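PDB 3MYV: SusD superfamily protein from Bacteroides vulgatus, which probably binds glycans at the outer membrane as a SusD-type lipoprotein, helping to capture polysaccharide for uptake by the bacterium. Local coordinates for residues A39-Q49 / V56-H65; F80-N91 / G141-V149. All coordinates share one frame; numbering follows the deposited sequence.

Interaction 1: A39-Q49 / V56-H65; sequences AYGDMKGDDMQ and VCNTCYMFNH
The ammonium of Lys44 is gripped by three groups of segment 56-65. NZ donates to NE2 of His65 at 2.9 Å, lying in the imidazole plane at the ring's edge, and to the carbonyl O of Cys60 at 3.1 Å, on a lone pair of that oxygen. The third group is the ring of Phe63: NZ stands over one face, 3.3 Å from the centroid and 19° off the normal, a cation-pi contact. The lysine chain runs extended from CB through CD, passing the CZ end of the phenylalanine ring, and then bends at its last torsion (chi4 -69°), which turns NZ back over the face. On the way, CE lies over a face of the Tyr40 ring, toward its rim. The imidazole is fixed from behind, since its ND1 bonds to Leu70 O; a charged lysine would probably favour the imidazole in its neutral form.

Beside this polar cluster the two helices meet through sulfur and small side chains. Ala39 CB touches Val56 CG1 at 4.0 Å, and the methyl CE of selenomethionine Met43 reaches Cys57 SG at 3.8 Å. Farther along, Met43 O sits at the edge of the Tyr61 ring, 3.5 Å from CD1, while Gln49 CB packs against CE1; the hydroxyl of Tyr61 bonds onward to His415.

Cys60 O also accepts a hydrogen bond from the backbone N of Phe63, whose positive phi, together with the 2.9 Å bond from Asn64 N to Thr59 O, defines the Schellman motif ending helix 56-61: the lysine tip docks on this helix C-terminus.

Interaction 2: F80-N91 / G141-V149; sequences FYILREAWNILN and GAPLIDHLV
The indole of Trp87 has backbone on one face: the His147 carbonyl carbon lies 3.6 Å above the plane, over its centre, and Leu148 N sits toward the rim. On the opposite face is Leu90 CD1, one turn farther along the same helix. The Phe80 ring is met instead at its edge, where Pro143 O and Ile145 CG1 lie in the ring plane, CG1 at 3.6 Å from CE1. This is a helix-on-loop contact in the mainly helical SusD fold, with helix 77-94 carrying the irregular chain that follows strand 140-143.

Ile145, the centre of an inverse gamma turn, fits between Phe80 and Trp87. Its first torsion (chi1 -45°) sends CG1 toward Phe80 and Leu83, whose CD1 it meets at 3.8 Å, and leaves CG2 against Trp87 CD1 at 3.5 Å. The indole bond is bent: Trp87 NE1 reaches Ile145 O at 2.9 Å with an N-H...O angle of 136°, the nitrogen standing above the carbonyl plane. An alanine in place of Trp87 would probably leave Ile145 O without its indole donor and open a gap beneath the 146-148 backbone. On the far side of the isoleucine, the Phe80 ring tip also touches Ala142 CB and Pro143 CD; Gln121 binds both Pro143 O and Ile145 N, tying the loop to helix 103-128 as well.

Leu148 closes the other end, its CD1 3.7 Å from Asn88 OD1. Next to it, NE2 of the His147 ring bonds to Glu153, and ND1 of the same ring donates to Asp146 OD1 at 2.7 Å.

In the fold
Both segments of interaction 1 precede those of interaction 2 in the sequence, and all four lie in the N-terminal, SusD-type part of the chain. The centres of the two contacts are about 28 Å apart and their nearest atoms about 11 Å, so they do not touch; helix 77-94 is the next helix after helix 56-61, with the non-helical residues 62-76 between them. Interaction 1 is the more buried, its centre about 14 Å from the centre of the chain, and is flanked by helices 265-268 and 397-403, so it joins early and late parts of the sequence. Interaction 2 lies farther out, its centre about 20 Å from the chain's centre, among helices 13-27, 103-128 and 160-177, where it packs residues 142-148 against helix 77-94.

Interaction 1: A39-Q49 / V56-H65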
# COMPACT_ATOMS: atom_id res chain seq x y z
N ALA A 39 8.60 -1.56 -2.55
CA ALA A 39 9.61 -2.61 -2.62
C ALA A 39 9.15 -3.80 -1.80
O ALA A 39 9.27 -4.95 -2.20
CB ALA A 39 10.95 -2.09 -2.13
N TYR A 40 8.63 -3.50 -0.63
CA TYR A 40 8.24 -4.53 0.33
C TYR A 40 7.07 -5.35 -0.21
O TYR A 40 7.14 -6.58 -0.30
CB TYR A 40 7.88 -3.85 1.66
CG TYR A 40 7.75 -4.80 2.83
CD1 TYR A 40 6.58 -5.51 3.05
CD2 TYR A 40 8.82 -5.00 3.70
CE1 TYR A 40 6.46 -6.40 4.13
CE2 TYR A 40 8.71 -5.89 4.77
CZ TYR A 40 7.52 -6.58 4.97
OH TYR A 40 7.44 -7.46 6.03
N GLY A 41 6.02 -4.67 -0.62
CA GLY A 41 4.82 -5.32 -1.15
C GLY A 41 4.96 -6.08 -2.47
O GLY A 41 4.27 -7.06 -2.70
N ASP A 42 5.82 -5.59 -3.37
CA ASP A 42 6.00 -6.20 -4.68
C ASP A 42 7.14 -7.22 -4.71
O ASP A 42 6.99 -8.31 -5.27
CB ASP A 42 6.27 -5.13 -5.73
CG ASP A 42 5.00 -4.36 -6.10
OD1 ASP A 42 4.14 -4.97 -6.73
OD2 ASP A 42 4.90 -3.16 -5.77
N MSE A 43 8.29 -6.88 -4.11
CA MSE A 43 9.46 -7.74 -4.24
C MSE A 43 9.31 -9.05 -3.48
O MSE A 43 9.97 -10.03 -3.81
CB MSE A 43 10.74 -7.02 -3.81
CG MSE A 43 11.07 -5.81 -4.74
SE MSE A 43 11.65 -6.36 -6.50
CE MSE A 43 11.06 -4.80 -7.44
N LYS A 44 8.41 -9.07 -2.50
CA LYS A 44 8.13 -10.27 -1.70
C LYS A 44 7.04 -11.18 -2.29
O LYS A 44 6.79 -12.30 -1.79
CB LYS A 44 7.77 -9.84 -0.26
CG LYS A 44 8.92 -9.16 0.44
CD LYS A 44 8.64 -8.71 1.87
CE LYS A 44 9.93 -8.30 2.59
NZ LYS A 44 10.79 -9.48 2.84
N GLY A 45 6.37 -10.69 -3.33
CA GLY A 45 5.41 -11.49 -4.07
C GLY A 45 6.05 -12.37 -5.15
O GLY A 45 7.26 -12.65 -5.13
N ASP A 46 5.22 -12.78 -6.10
CA ASP A 46 5.65 -13.62 -7.23
C ASP A 46 5.71 -12.88 -8.57
O ASP A 46 6.07 -13.48 -9.61
CB ASP A 46 4.73 -14.85 -7.34
CG ASP A 46 3.29 -14.48 -7.57
OD1 ASP A 46 2.96 -13.28 -7.45
OD2 ASP A 46 2.49 -15.38 -7.85
N ASP A 47 5.35 -11.60 -8.56
CA ASP A 47 5.21 -10.83 -9.83
C ASP A 47 6.32 -9.85 -10.14
O ASP A 47 6.46 -9.42 -11.30
CB ASP A 47 3.88 -10.07 -9.84
CG ASP A 47 2.68 -11.00 -9.98
OD1 ASP A 47 2.81 -12.03 -10.67
OD2 ASP A 47 1.61 -10.67 -9.40
N MSE A 48 7.10 -9.50 -9.12
CA MSE A 48 8.31 -8.69 -9.31
C MSE A 48 9.46 -9.30 -8.55
O MSE A 48 9.25 -10.00 -7.56
CB MSE A 48 8.10 -7.27 -8.81
CG MSE A 48 6.98 -6.52 -9.52
SE MSE A 48 7.09 -4.58 -9.43
CE MSE A 48 8.44 -4.29 -10.76
N GLN A 49 10.67 -9.07 -9.07
CA GLN A 49 11.87 -9.57 -8.44
C GLN A 49 12.98 -8.55 -8.54
O GLN A 49 12.95 -7.62 -9.37
CB GLN A 49 12.28 -10.90 -9.09
CG GLN A 49 12.72 -10.75 -10.55
CD GLN A 49 13.45 -11.96 -11.06
OE1 GLN A 49 12.84 -12.94 -11.47
NE2 GLN A 49 14.76 -11.88 -11.05
N VAL A 56 17.22 -1.88 -1.34
CA VAL A 56 15.98 -2.30 -0.65
C VAL A 56 15.15 -3.30 -1.46
O VAL A 56 14.54 -4.21 -0.89
CB VAL A 56 15.10 -1.08 -0.21
CG1 VAL A 56 14.50 -0.37 -1.41
CG2 VAL A 56 14.01 -1.52 0.77
N CYS A 57 15.15 -3.18 -2.78
CA CYS A 57 14.46 -4.18 -3.61
C CYS A 57 15.10 -5.56 -3.37
O CYS A 57 14.40 -6.56 -3.21
CB CYS A 57 14.51 -3.82 -5.10
SG CYS A 57 13.38 -2.44 -5.55
N ASN A 58 16.43 -5.59 -3.34
CA ASN A 58 17.17 -6.83 -3.22
C ASN A 58 16.96 -7.52 -1.84
O ASN A 58 16.63 -8.69 -1.79
CB ASN A 58 18.63 -6.59 -3.52
CG ASN A 58 19.43 -7.86 -3.57
OD1 ASN A 58 19.87 -8.35 -2.55
ND2 ASN A 58 19.60 -8.40 -4.75
N THR A 59 17.12 -6.76 -0.76
CA THR A 59 16.99 -7.29 0.59
C THR A 59 15.53 -7.69 0.84
O THR A 59 15.30 -8.73 1.40
CB THR A 59 17.52 -6.30 1.64
OG1 THR A 59 16.79 -5.06 1.59
CG2 THR A 59 19.07 -6.03 1.41
N CYS A 60 14.56 -6.91 0.35
CA CYS A 60 13.15 -7.38 0.44
C CYS A 60 12.92 -8.69 -0.34
O CYS A 60 12.35 -9.66 0.18
CB CYS A 60 12.17 -6.30 -0.02
SG CYS A 60 12.03 -4.91 1.15
N TYR A 61 13.38 -8.73 -1.58
CA TYR A 61 13.22 -9.93 -2.40
C TYR A 61 13.84 -11.16 -1.74
O TYR A 61 13.26 -12.25 -1.75
CB TYR A 61 13.87 -9.66 -3.75
CG TYR A 61 13.97 -10.84 -4.67
CD1 TYR A 61 12.85 -11.33 -5.32
CD2 TYR A 61 15.21 -11.38 -5.00
CE1 TYR A 61 12.95 -12.41 -6.22
CE2 TYR A 61 15.32 -12.43 -5.89
CZ TYR A 61 14.19 -12.94 -6.50
OH TYR A 61 14.33 -13.99 -7.37
N MSE A 62 15.03 -10.96 -1.18
CA MSE A 62 15.79 -12.05 -0.56
C MSE A 62 15.41 -12.28 0.91
O MSE A 62 16.04 -13.11 1.58
CB MSE A 62 17.28 -11.74 -0.68
CG MSE A 62 17.80 -11.68 -2.12
SE MSE A 62 17.61 -13.32 -3.10
CE MSE A 62 18.87 -14.49 -2.12
N PHE A 63 14.39 -11.58 1.42
CA PHE A 63 14.05 -11.63 2.87
C PHE A 63 15.31 -11.54 3.75
O PHE A 63 15.41 -12.20 4.77
CB PHE A 63 13.19 -12.85 3.22
CG PHE A 63 11.79 -12.79 2.65
CD1 PHE A 63 11.58 -12.91 1.27
CD2 PHE A 63 10.68 -12.58 3.48
CE1 PHE A 63 10.27 -12.81 0.71
CE2 PHE A 63 9.36 -12.51 2.95
CZ PHE A 63 9.16 -12.61 1.56
N ASN A 64 16.23 -10.67 3.36
CA ASN A 64 17.49 -10.47 4.07
C ASN A 64 17.29 -9.34 5.08
O ASN A 64 17.53 -8.18 4.77
CB ASN A 64 18.61 -10.13 3.08
CG ASN A 64 19.92 -9.82 3.77
OD1 ASN A 64 20.06 -10.04 4.97
ND2 ASN A 64 20.88 -9.28 3.03
N HIS A 65 16.79 -9.70 6.26
CA HIS A 65 16.45 -8.75 7.32
C HIS A 65 16.98 -9.28 8.65
O HIS A 65 16.84 -10.46 8.95
CB HIS A 65 14.94 -8.58 7.46
CG HIS A 65 14.24 -8.34 6.17
ND1 HIS A 65 14.38 -7.17 5.46
CD2 HIS A 65 13.35 -9.10 5.48
CE1 HIS A 65 13.65 -7.23 4.36
NE2 HIS A 65 13.01 -8.39 4.35

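Interaction 2: F80-N91 / G141-V149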
# COMPACT_ATOMS: atom_id res chain seq x y z
N PHE A 80 6.57 5.44 12.83
CA PHE A 80 6.49 5.79 14.26
C PHE A 80 6.71 7.26 14.49
O PHE A 80 6.06 7.83 15.35
CB PHE A 80 7.45 4.98 15.13
CG PHE A 80 6.87 3.69 15.58
CD1 PHE A 80 5.71 3.66 16.32
CD2 PHE A 80 7.44 2.49 15.20
CE1 PHE A 80 5.16 2.46 16.75
CE2 PHE A 80 6.89 1.30 15.62
CZ PHE A 80 5.77 1.28 16.38
N TYR A 81 7.63 7.86 13.73
CA TYR A 81 7.91 9.27 13.83
C TYR A 81 6.66 10.07 13.44
O TYR A 81 6.28 11.01 14.12
CB TYR A 81 9.12 9.67 12.95
CG TYR A 81 9.57 11.10 13.19
CD1 TYR A 81 8.97 12.16 12.51
CD2 TYR A 81 10.55 11.39 14.12
CE1 TYR A 81 9.35 13.46 12.73
CE2 TYR A 81 10.94 12.71 14.36
CZ TYR A 81 10.33 13.73 13.66
OH TYR A 81 10.69 15.02 13.88
N ILE A 82 6.01 9.66 12.36
CA ILE A 82 4.80 10.33 11.92
C ILE A 82 3.69 10.21 12.96
O ILE A 82 2.98 11.19 13.24
CB ILE A 82 4.35 9.80 10.54
CG1 ILE A 82 5.38 10.14 9.44
CG2 ILE A 82 2.98 10.40 10.14
CD1 ILE A 82 5.22 9.31 8.14
N LEU A 83 3.54 9.03 13.55
CA LEU A 83 2.54 8.82 14.60
C LEU A 83 2.75 9.77 15.79
O LEU A 83 1.80 10.31 16.32
CB LEU A 83 2.60 7.36 15.08
CG LEU A 83 1.86 6.35 14.19
CD1 LEU A 83 2.33 4.91 14.43
CD2 LEU A 83 0.32 6.44 14.40
N ARG A 84 3.99 9.96 16.21
CA ARG A 84 4.28 10.90 17.27
C ARG A 84 3.87 12.30 16.89
O ARG A 84 3.24 13.00 17.70
CB ARG A 84 5.79 10.91 17.60
CG ARG A 84 6.18 12.02 18.61
CD ARG A 84 7.65 12.37 18.54
NE ARG A 84 8.43 11.49 19.40
N GLU A 85 4.27 12.76 15.69
CA GLU A 85 3.91 14.14 15.26
C GLU A 85 2.39 14.29 15.11
O GLU A 85 1.80 15.35 15.47
CB GLU A 85 4.62 14.54 13.94
CG GLU A 85 6.14 14.59 14.00
CD GLU A 85 6.66 15.63 14.96
OE1 GLU A 85 6.36 16.81 14.76
OE2 GLU A 85 7.36 15.26 15.92
N ALA A 86 1.74 13.24 14.62
CA ALA A 86 0.29 13.25 14.44
C ALA A 86 -0.44 13.40 15.78
O ALA A 86 -1.39 14.18 15.91
CB ALA A 86 -0.18 11.99 13.73
N TRP A 87 0.00 12.64 16.78
CA TRP A 87 -0.61 12.75 18.11
C TRP A 87 -0.34 14.10 18.76
O TRP A 87 -1.17 14.58 19.52
CB TRP A 87 -0.18 11.58 19.02
CG TRP A 87 -1.07 10.40 18.83
CD1 TRP A 87 -0.81 9.29 18.08
CD2 TRP A 87 -2.38 10.21 19.38
NE1 TRP A 87 -1.87 8.42 18.14
CE2 TRP A 87 -2.86 8.97 18.91
CE3 TRP A 87 -3.21 10.98 20.21
CZ2 TRP A 87 -4.11 8.46 19.28
CZ3 TRP A 87 -4.46 10.48 20.55
CH2 TRP A 87 -4.89 9.22 20.11
N ASN A 88 0.80 14.73 18.46
CA ASN A 88 1.05 16.11 18.94
C ASN A 88 0.01 17.08 18.38
O ASN A 88 -0.47 17.98 19.10
CB ASN A 88 2.48 16.56 18.62
CG ASN A 88 3.52 15.85 19.50
OD1 ASN A 88 3.19 15.36 20.58
ND2 ASN A 88 4.76 15.82 19.05
N ILE A 89 -0.40 16.85 17.13
CA ILE A 89 -1.44 17.67 16.49
C ILE A 89 -2.77 17.46 17.20
O ILE A 89 -3.43 18.43 17.59
CB ILE A 89 -1.55 17.37 14.98
CG1 ILE A 89 -0.31 17.86 14.24
CG2 ILE A 89 -2.83 17.97 14.39
CD1 ILE A 89 -0.19 17.34 12.79
N LEU A 90 -3.17 16.19 17.38
CA LEU A 90 -4.45 15.89 18.01
C LEU A 90 -4.49 16.49 19.41
O LEU A 90 -5.51 17.06 19.81
CB LEU A 90 -4.71 14.38 18.09
CG LEU A 90 -4.94 13.61 16.78
CD1 LEU A 90 -5.38 12.16 17.07
CD2 LEU A 90 -5.96 14.34 15.89
N ASN A 91 -3.39 16.36 20.15
CA ASN A 91 -3.34 16.85 21.53
C ASN A 91 -3.50 18.36 21.58
O ASN A 91 -4.26 18.88 22.42
CB ASN A 91 -2.06 16.42 22.24
CG ASN A 91 -2.12 16.68 23.72
OD1 ASN A 91 -1.39 17.51 24.25
ND2 ASN A 91 -3.03 15.99 24.41
N GLY A 141 1.77 -7.46 17.15
CA GLY A 141 2.07 -6.45 16.18
C GLY A 141 3.20 -5.55 16.61
O GLY A 141 4.12 -5.97 17.30
N ALA A 142 3.15 -4.31 16.16
CA ALA A 142 4.10 -3.31 16.61
C ALA A 142 3.55 -2.73 17.91
O ALA A 142 2.39 -2.98 18.28
CB ALA A 142 4.23 -2.22 15.57
N PRO A 143 4.36 -1.93 18.62
CA PRO A 143 3.78 -1.08 19.66
C PRO A 143 2.67 -0.22 19.05
O PRO A 143 2.76 0.20 17.89
CB PRO A 143 4.98 -0.22 20.11
CG PRO A 143 6.14 -1.03 19.82
CD PRO A 143 5.82 -1.78 18.55
N LEU A 144 1.61 -0.00 19.83
CA LEU A 144 0.39 0.61 19.33
C LEU A 144 0.29 2.05 19.81
O LEU A 144 0.12 2.30 21.02
CB LEU A 144 -0.81 -0.21 19.86
CG LEU A 144 -2.21 0.29 19.50
CD1 LEU A 144 -2.35 0.45 18.01
CD2 LEU A 144 -3.31 -0.66 20.07
N ILE A 145 0.41 3.01 18.89
CA ILE A 145 0.35 4.44 19.26
C ILE A 145 -1.10 4.91 19.17
O ILE A 145 -1.52 5.58 18.21
CB ILE A 145 1.29 5.31 18.39
CG1 ILE A 145 2.68 4.64 18.25
CG2 ILE A 145 1.46 6.71 18.97
CD1 ILE A 145 3.37 4.27 19.58
N ASP A 146 -1.85 4.52 20.19
CA ASP A 146 -3.26 4.81 20.30
C ASP A 146 -3.51 5.90 21.33
O ASP A 146 -4.63 6.05 21.81
CB ASP A 146 -4.07 3.54 20.62
CG ASP A 146 -3.73 2.93 21.99
OD1 ASP A 146 -2.77 3.40 22.61
OD2 ASP A 146 -4.42 1.98 22.43
N HIS A 147 -2.46 6.65 21.65
CA HIS A 147 -2.52 7.75 22.61
C HIS A 147 -1.28 8.61 22.49
O HIS A 147 -0.30 8.24 21.82
CB HIS A 147 -2.57 7.21 24.04
CG HIS A 147 -1.37 6.40 24.40
ND1 HIS A 147 -1.19 5.10 23.96
CD2 HIS A 147 -0.27 6.70 25.13
CE1 HIS A 147 -0.04 4.64 24.43
NE2 HIS A 147 0.54 5.59 25.14
N LEU A 148 -1.30 9.72 23.21
CA LEU A 148 -0.17 10.60 23.37
C LEU A 148 0.82 9.96 24.33
O LEU A 148 0.53 9.80 25.55
CB LEU A 148 -0.63 11.95 23.94
CG LEU A 148 0.47 13.00 24.07
CD1 LEU A 148 0.87 13.51 22.72
CD2 LEU A 148 0.04 14.16 24.98
N VAL A 149 1.99 9.59 23.82
CA VAL A 149 2.94 8.80 24.62
C VAL A 149 3.65 9.71 25.64
O VAL A 149 4.08 10.80 25.31
CB VAL A 149 3.96 8.07 23.72
CG1 VAL A 149 5.08 7.43 24.53
CG2 VAL A 149 3.25 7.05 22.86